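Local coordinates for protein telomerase reverse transcriptase (Candida tropicalis MYA-3404, PDB 6ZD1) that probably elongates telomeres as the reverse transcriptase of telomerase, adding simple DNA repeats to chromosome ends by copying a template within the enzyme's RNA component, at residues V182-S186 with L597-L601; L116-A120 with K192-F196; Q464-G470 with F604-S608. Residues are numbered along the deposited sequence.

Interaction 1 (V182-S186 with L597-L601)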
loop_
_atom_site.group_PDB
_atom_site.type_symbol
_atom_site.label_atom_id
_atom_site.label_comp_id
_atom_site.label_asym_id
_atom_site.label_seq_id
_atom_site.Cartn_x
_atom_site.Cartn_y
_atom_site.Cartn_z
ATOM N N VAL A 182 -4.863 -4.201 14.403
ATOM C CA VAL A 182 -4.127 -3.025 13.948
ATOM C C VAL A 182 -4.341 -2.858 12.452
ATOM O O VAL A 182 -4.013 -3.754 11.662
ATOM C CB VAL A 182 -2.630 -3.132 14.274
ATOM C CG1 VAL A 182 -1.927 -1.824 13.941
ATOM C CG2 VAL A 182 -2.428 -3.500 15.733
ATOM N N THR A 183 -4.868 -1.698 12.065
ATOM C CA THR A 183 -5.078 -1.336 10.672
ATOM C C THR A 183 -4.630 0.100 10.464
ATOM O O THR A 183 -4.825 0.947 11.339
ATOM C CB THR A 183 -6.551 -1.494 10.266
ATOM O OG1 THR A 183 -6.762 -0.913 8.974
ATOM C CG2 THR A 183 -7.458 -0.813 11.283
ATOM N N GLU A 184 -4.010 0.373 9.320
ATOM C CA GLU A 184 -3.715 1.749 8.952
ATOM C C GLU A 184 -4.958 2.395 8.354
ATOM O O GLU A 184 -5.697 1.767 7.593
ATOM C CB GLU A 184 -2.543 1.820 7.970
ATOM C CG GLU A 184 -2.802 1.222 6.601
ATOM C CD GLU A 184 -1.530 1.069 5.790
ATOM O OE1 GLU A 184 -0.452 0.884 6.396
ATOM O OE2 GLU A 184 -1.605 1.134 4.546
ATOM N N SER A 185 -5.212 3.638 8.748
ATOM C CA SER A 185 -6.375 4.355 8.246
ATOM C C SER A 185 -6.176 4.790 6.800
ATOM O O SER A 185 -5.056 5.049 6.350
ATOM C CB SER A 185 -6.668 5.585 9.101
ATOM O OG SER A 185 -7.750 6.328 8.563
ATOM N N SER A 186 -7.283 4.841 6.064
ATOM C CA SER A 186 -7.338 5.600 4.819
ATOM C C SER A 186 -7.627 7.049 5.194
ATOM O O SER A 186 -8.756 7.405 5.541
ATOM C CB SER A 186 -8.398 5.032 3.884
ATOM O OG SER A 186 -9.685 5.130 4.462
ATOM N N LEU A 597 5.632 4.355 4.293
ATOM C CA LEU A 597 5.538 3.425 3.169
ATOM C C LEU A 597 4.396 2.451 3.440
ATOM O O LEU A 597 4.593 1.295 3.818
ATOM C CB LEU A 597 6.861 2.703 2.955
ATOM C CG LEU A 597 6.929 1.812 1.713
ATOM C CD1 LEU A 597 7.001 2.657 0.445
ATOM C CD2 LEU A 597 8.100 0.842 1.800
ATOM N N SER A 598 3.177 2.936 3.235
ATOM C CA SER A 598 1.989 2.153 3.525
ATOM C C SER A 598 1.700 1.152 2.408
ATOM O O SER A 598 2.151 1.297 1.269
ATOM C CB SER A 598 0.791 3.071 3.734
ATOM O OG SER A 598 1.066 4.053 4.716
ATOM N N GLU A 599 0.917 0.126 2.755
ATOM C CA GLU A 599 0.648 -0.956 1.813
ATOM C C GLU A 599 -0.178 -0.492 0.618
ATOM O O GLU A 599 0.045 -0.965 -0.502
ATOM C CB GLU A 599 -0.076 -2.104 2.523
ATOM C CG GLU A 599 0.755 -2.822 3.576
ATOM C CD GLU A 599 -0.013 -3.929 4.283
ATOM O OE1 GLU A 599 -1.173 -4.199 3.898
ATOM O OE2 GLU A 599 0.544 -4.530 5.227
ATOM N N PHE A 600 -1.104 0.449 0.820
ATOM C CA PHE A 600 -2.007 0.835 -0.260
ATOM C C PHE A 600 -1.283 1.557 -1.388
ATOM O O PHE A 600 -1.799 1.595 -2.511
ATOM C CB PHE A 600 -3.138 1.718 0.271
ATOM C CG PHE A 600 -2.663 2.850 1.117
ATOM C CD1 PHE A 600 -1.977 3.912 0.555
ATOM C CD2 PHE A 600 -2.893 2.853 2.477
ATOM C CE1 PHE A 600 -1.521 4.944 1.330
ATOM C CE2 PHE A 600 -2.444 3.892 3.255
ATOM C CZ PHE A 600 -1.745 4.927 2.672
ATOM N N LEU A 601 -0.120 2.146 -1.117
ATOM C CA LEU A 601 0.641 2.822 -2.155
ATOM C C LEU A 601 1.587 1.883 -2.883
ATOM O O LEU A 601 2.296 2.320 -3.795
ATOM C CB LEU A 601 1.415 3.998 -1.562
ATOM C CG LEU A 601 0.513 5.220 -1.370
ATOM C CD1 LEU A 601 1.313 6.473 -1.073
ATOM C CD2 LEU A 601 -0.417 5.424 -2.572
#

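Interaction 2 (L116-A120 with K192-F196)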
loop_
_atom_site.group_PDB
_atom_site.type_symbol
_atom_site.label_atom_id
_atom_site.label_comp_id
_atom_site.label_asym_id
_atom_site.label_seq_id
_atom_site.Cartn_x
_atom_site.Cartn_y
_atom_site.Cartn_z
ATOM N N LEU A 116 6.295 -0.346 17.990
ATOM C CA LEU A 116 4.850 -0.169 18.072
ATOM C C LEU A 116 4.354 0.963 17.181
ATOM O O LEU A 116 3.180 0.962 16.799
ATOM C CB LEU A 116 4.424 0.091 19.521
ATOM C CG LEU A 116 4.685 -1.025 20.537
ATOM C CD1 LEU A 116 4.271 -0.603 21.941
ATOM C CD2 LEU A 116 3.968 -2.298 20.129
ATOM N N ARG A 117 5.214 1.925 16.835
ATOM C CA ARG A 117 4.798 2.962 15.899
ATOM C C ARG A 117 4.687 2.432 14.476
ATOM O O ARG A 117 3.951 3.010 13.667
ATOM C CB ARG A 117 5.763 4.152 15.949
ATOM C CG ARG A 117 5.236 5.334 16.753
ATOM C CD ARG A 117 6.075 6.572 16.537
ATOM N NE ARG A 117 7.361 6.460 17.208
ATOM C CZ ARG A 117 7.607 6.936 18.421
ATOM N NH1 ARG A 117 6.651 7.567 19.091
ATOM N NH2 ARG A 117 8.809 6.788 18.961
ATOM N N LEU A 118 5.393 1.349 14.158
ATOM C CA LEU A 118 5.212 0.626 12.906
ATOM C C LEU A 118 4.195 -0.501 13.038
ATOM O O LEU A 118 4.137 -1.375 12.166
ATOM C CB LEU A 118 6.554 0.079 12.410
ATOM C CG LEU A 118 7.666 1.117 12.233
ATOM C CD1 LEU A 118 8.967 0.457 11.796
ATOM C CD2 LEU A 118 7.254 2.201 11.245
ATOM N N GLY A 119 3.418 -0.513 14.121
ATOM C CA GLY A 119 2.402 -1.525 14.339
ATOM C C GLY A 119 2.928 -2.897 14.680
ATOM O O GLY A 119 2.159 -3.863 14.647
ATOM N N ALA A 120 4.215 -3.011 15.015
ATOM C CA ALA A 120 4.869 -4.296 15.265
ATOM C C ALA A 120 4.706 -5.249 14.084
ATOM O O ALA A 120 4.689 -6.469 14.258
ATOM C CB ALA A 120 4.355 -4.946 16.553
ATOM N N LYS A 192 -0.514 6.991 10.336
ATOM C CA LYS A 192 -1.287 6.717 11.536
ATOM C C LYS A 192 -1.735 5.264 11.539
ATOM O O LYS A 192 -2.512 4.843 10.677
ATOM C CB LYS A 192 -2.495 7.649 11.611
ATOM C CG LYS A 192 -2.284 8.904 12.447
ATOM C CD LYS A 192 -1.322 9.878 11.783
ATOM C CE LYS A 192 -1.175 11.147 12.611
ATOM N NZ LYS A 192 -0.178 12.087 12.031
ATOM N N LEU A 193 -1.247 4.505 12.508
ATOM C CA LEU A 193 -1.719 3.155 12.759
ATOM C C LEU A 193 -2.618 3.187 13.982
ATOM O O LEU A 193 -2.382 3.955 14.921
ATOM C CB LEU A 193 -0.555 2.189 12.976
ATOM C CG LEU A 193 0.107 1.735 11.677
ATOM C CD1 LEU A 193 1.429 1.069 11.967
ATOM C CD2 LEU A 193 -0.811 0.788 10.932
ATOM N N PHE A 194 -3.666 2.372 13.958
ATOM C CA PHE A 194 -4.704 2.460 14.971
ATOM C C PHE A 194 -4.952 1.105 15.605
ATOM O O PHE A 194 -5.134 0.105 14.904
ATOM C CB PHE A 194 -5.975 3.038 14.364
ATOM C CG PHE A 194 -5.811 4.456 13.931
ATOM C CD1 PHE A 194 -5.962 4.823 12.606
ATOM C CD2 PHE A 194 -5.455 5.424 14.856
ATOM C CE1 PHE A 194 -5.797 6.144 12.227
ATOM C CE2 PHE A 194 -5.285 6.739 14.478
ATOM C CZ PHE A 194 -5.460 7.100 13.163
ATOM N N TYR A 195 -4.928 1.082 16.934
ATOM C CA TYR A 195 -5.129 -0.129 17.715
ATOM C C TYR A 195 -6.570 -0.153 18.215
ATOM O O TYR A 195 -6.958 0.663 19.058
ATOM C CB TYR A 195 -4.137 -0.186 18.875
ATOM C CG TYR A 195 -2.688 -0.304 18.449
ATOM C CD1 TYR A 195 -1.997 0.787 17.932
ATOM C CD2 TYR A 195 -2.006 -1.504 18.583
ATOM C CE1 TYR A 195 -0.668 0.674 17.549
ATOM C CE2 TYR A 195 -0.684 -1.622 18.208
ATOM C CZ TYR A 195 -0.019 -0.536 17.691
ATOM O OH TYR A 195 1.302 -0.667 17.317
ATOM N N PHE A 196 -7.360 -1.081 17.684
ATOM C CA PHE A 196 -8.701 -1.366 18.177
ATOM C C PHE A 196 -8.656 -2.672 18.955
ATOM O O PHE A 196 -8.149 -3.677 18.445
ATOM C CB PHE A 196 -9.710 -1.476 17.030
ATOM C CG PHE A 196 -9.878 -0.213 16.240
ATOM C CD1 PHE A 196 -10.864 0.701 16.575
ATOM C CD2 PHE A 196 -9.057 0.059 15.156
ATOM C CE1 PHE A 196 -11.028 1.864 15.850
ATOM C CE2 PHE A 196 -9.216 1.221 14.426
ATOM C CZ PHE A 196 -10.205 2.124 14.773
#

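Interaction 3 (Q464-G470 with F604-S608)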
loop_
_atom_site.group_PDB
_atom_site.type_symbol
_atom_site.label_atom_id
_atom_site.label_comp_id
_atom_site.label_asym_id
_atom_site.label_seq_id
_atom_site.Cartn_x
_atom_site.Cartn_y
_atom_site.Cartn_z
ATOM N N GLN A 464 -13.441 -3.950 -4.452
ATOM C CA GLN A 464 -12.090 -3.429 -4.357
ATOM C C GLN A 464 -11.222 -4.436 -3.616
ATOM O O GLN A 464 -11.619 -4.960 -2.570
ATOM C CB GLN A 464 -12.094 -2.082 -3.642
ATOM C CG GLN A 464 -10.800 -1.312 -3.767
ATOM C CD GLN A 464 -10.878 0.041 -3.096
ATOM O OE1 GLN A 464 -11.959 0.620 -2.970
ATOM N NE2 GLN A 464 -9.735 0.550 -2.650
ATOM N N GLY A 465 -10.044 -4.717 -4.159
ATOM C CA GLY A 465 -9.145 -5.706 -3.587
ATOM C C GLY A 465 -8.888 -6.918 -4.458
ATOM O O GLY A 465 -7.987 -7.708 -4.136
ATOM N N PHE A 466 -9.650 -7.127 -5.528
ATOM C CA PHE A 466 -9.350 -8.195 -6.469
ATOM C C PHE A 466 -8.330 -7.731 -7.504
ATOM O O PHE A 466 -8.074 -6.535 -7.681
ATOM C CB PHE A 466 -10.622 -8.682 -7.160
ATOM C CG PHE A 466 -11.422 -9.646 -6.337
ATOM C CD1 PHE A 466 -11.169 -11.004 -6.404
ATOM C CD2 PHE A 466 -12.415 -9.194 -5.490
ATOM C CE1 PHE A 466 -11.898 -11.896 -5.643
ATOM C CE2 PHE A 466 -13.151 -10.081 -4.728
ATOM C CZ PHE A 466 -12.891 -11.434 -4.804
ATOM N N SER A 467 -7.775 -8.708 -8.223
ATOM C CA SER A 467 -6.622 -8.453 -9.084
ATOM C C SER A 467 -6.928 -7.407 -10.151
ATOM O O SER A 467 -6.098 -6.535 -10.433
ATOM C CB SER A 467 -6.167 -9.759 -9.734
ATOM O OG SER A 467 -5.992 -10.776 -8.762
ATOM N N LEU A 468 -8.104 -7.487 -10.766
ATOM C CA LEU A 468 -8.426 -6.671 -11.926
ATOM C C LEU A 468 -9.333 -5.488 -11.609
ATOM O O LEU A 468 -9.681 -4.740 -12.526
ATOM C CB LEU A 468 -9.090 -7.540 -13.000
ATOM C CG LEU A 468 -8.420 -8.874 -13.328
ATOM C CD1 LEU A 468 -9.223 -9.632 -14.372
ATOM C CD2 LEU A 468 -6.987 -8.662 -13.797
ATOM N N SER A 469 -9.703 -5.284 -10.341
ATOM C CA SER A 469 -10.687 -4.254 -10.013
ATOM C C SER A 469 -10.198 -2.868 -10.417
ATOM O O SER A 469 -10.950 -2.076 -10.999
ATOM C CB SER A 469 -11.016 -4.296 -8.521
ATOM O OG SER A 469 -11.561 -5.553 -8.163
ATOM N N GLY A 470 -8.935 -2.557 -10.121
ATOM C CA GLY A 470 -8.417 -1.245 -10.471
ATOM C C GLY A 470 -8.371 -1.020 -11.969
ATOM O O GLY A 470 -8.788 0.033 -12.460
ATOM N N PHE A 604 -1.046 -2.873 -6.379
ATOM C CA PHE A 604 -1.219 -2.885 -7.826
ATOM C C PHE A 604 -2.645 -3.221 -8.243
ATOM O O PHE A 604 -2.977 -3.094 -9.425
ATOM C CB PHE A 604 -0.241 -3.887 -8.452
ATOM C CG PHE A 604 0.154 -3.560 -9.865
ATOM C CD1 PHE A 604 0.912 -4.454 -10.606
ATOM C CD2 PHE A 604 -0.219 -2.359 -10.448
ATOM C CE1 PHE A 604 1.279 -4.162 -11.908
ATOM C CE2 PHE A 604 0.147 -2.060 -11.749
ATOM C CZ PHE A 604 0.896 -2.964 -12.480
ATOM N N SER A 605 -3.486 -3.669 -7.311
ATOM C CA SER A 605 -4.896 -3.887 -7.605
ATOM C C SER A 605 -5.694 -2.594 -7.640
ATOM O O SER A 605 -6.820 -2.594 -8.145
ATOM C CB SER A 605 -5.514 -4.836 -6.577
ATOM O OG SER A 605 -4.933 -6.123 -6.662
ATOM N N SER A 606 -5.157 -1.502 -7.095
ATOM C CA SER A 606 -5.873 -0.237 -7.034
ATOM C C SER A 606 -5.141 0.928 -7.689
ATOM O O SER A 606 -5.770 1.964 -7.932
ATOM C CB SER A 606 -6.177 0.133 -5.573
ATOM O OG SER A 606 -6.747 -0.963 -4.878
ATOM N N ASN A 607 -3.853 0.792 -7.999
ATOM C CA ASN A 607 -3.071 1.884 -8.561
ATOM C C ASN A 607 -2.283 1.392 -9.767
ATOM O O ASN A 607 -2.014 0.198 -9.919
ATOM C CB ASN A 607 -2.091 2.478 -7.535
ATOM C CG ASN A 607 -2.731 2.732 -6.188
ATOM O OD1 ASN A 607 -3.339 3.779 -5.961
ATOM N ND2 ASN A 607 -2.587 1.778 -5.279
ATOM N N SER A 608 -1.904 2.341 -10.617
ATOM C CA SER A 608 -1.006 2.061 -11.725
ATOM C C SER A 608 0.439 2.041 -11.235
ATOM O O SER A 608 0.756 2.511 -10.140
ATOM C CB SER A 608 -1.170 3.100 -12.833
ATOM O OG SER A 608 -0.756 4.381 -12.393
#

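Interaction 1 (V182-S186 with L597-L601)
A single carboxylate makes most of this contact. Glu184 stands at the end of its strand with CB directed at the turn 597-601; chi1 in p aims the side chain and chi2 in t extends it, so that OE2 reaches the start of the turn. There OE2 accepts a weak hydrogen bond from Glu599 N at 3.3 Å and lies 3.2 Å from Ser598 CB. A long acidic side chain can span the gap and offer an acceptor to a backbone NH. Glu599, in the m, t conformation, turns its own acid aside: Glu599 OE1 stays 5.4 Å from Glu184 OE2, which limits repulsion. Phe600, a p rotamer, has CD2 3.0 Å from Glu184 OE2. An aromatic ring suits this place: its positively polarised C-H groups tolerate the oblique approach of a carboxylate oxygen, while its pi system receives Arg190 in a cation-pi interaction. Behind the contact, strand 180-184 pairs with strand 193-197 in the hairpin of the telomerase-specific T motif of the RNA-binding domain, whereas the turn follows helix 582-596 and is backed by helix 642-664, with Glu599 against Lys659 and Val663.

Interaction 2 (L116-A120 with K192-F196)
Leu116, in the last turn of its helix, presents its carbonyl to the strand: Tyr195, long enough to reach it, donates a hydrogen bond from OH to Leu116 O at 2.5 Å, near the ring plane. The Leu116 side chain itself packs on Phe79 and Val86. Arg117 O lies 3.6 Å from Leu193 CD1, while the guanidinium forms a salt bridge with Asp114. Leu118 points CB away from the strand, and its carbonyl carbon C lies 3.4 Å from Leu193 CD1, an apolar methyl filling the space against backbone 117-119. Gly119, at positive phi, is the C-prime residue of a Schellman motif, its N weakly bonded to Leu116 O (3.1 Å). Glycine fits doubly: a CB would collide with Leu193 CD1, and Gly119 CA lies 3.3 Å from Tyr195 OH. Ala120 completes the motif, its N bonding to the carbonyl just before Leu116. The helix end thus sits against the hairpin of strands 180-184 and 193-197, between helix 79-93, which meets Leu116 and Tyr195, and helix 582-596, which meets Leu118.

Interaction 3 (Q464-G470 with F604-S608)
Two weak hydrogen bonds, both centred on Ser605, tie the loop 604-608 to the loop and helix start of 464-470. Gly470 N donates to Ser605 O at 2.9 Å, though with a bent N-H...O angle of 121°; an NH in the first turn of a helix has no carbonyl of its own helix to bind, so a neighbouring loop can supply one. Ser605 OG in turn donates to Phe466 O, 3.3 Å away. A small hydroxylated residue suits this spot, because it offers a donor while filling little room: Ser605 CB also comes within 3.3 Å of Phe466 O, and Ser605 OG within 3.8 Å of Ser467 CA. Close backbone approach continues at Gly470, whose CA lies 4.4 Å from Ser606 CA. A CB here would run into Ser605 O, so glycine makes the approach possible. Gly465 has a different reason for its type, since its backbone angles would jam a CB against the preceding carbonyl. At the margin, Gln464 NE2 only packs 4.0 Å from Ser606 OG. The Ser606 hydroxyl is hydrogen-bonded to Asp603. Ser469 OG turns back to Phe463 O, and Ser608 is the N-cap of helix 609-637. By sequence and position, 464-470 matches motif B' of telomerase reverse transcriptases, a loop leading into a helix of the polymerase core, and here a loop of the C-terminal helical region packs against it.

The loop between helices 582-596 and 609-637 contributes to both interaction 1 and interaction 3, whose centres lie about 15 Å apart; its two parts meet where Asn607 ND2 lies 2.9 Å from Phe600 O. On the other flank, interactions 1 and 2 share the T-motif hairpin. Their centres are about 10 Å apart, with Thr183 O 3.2 Å from Phe194 N, a probable hydrogen bond, and Glu184 CB 3.6 Å from Leu193 CD2. Interactions 2 and 3 do not touch, their nearest atoms being about 16 Å apart. Together they run from RNA-binding domain through C-terminal region to polymerase core, where motif B' of interaction 3 lies, in this family, by the active site; this apo structure has no nucleic acid bound.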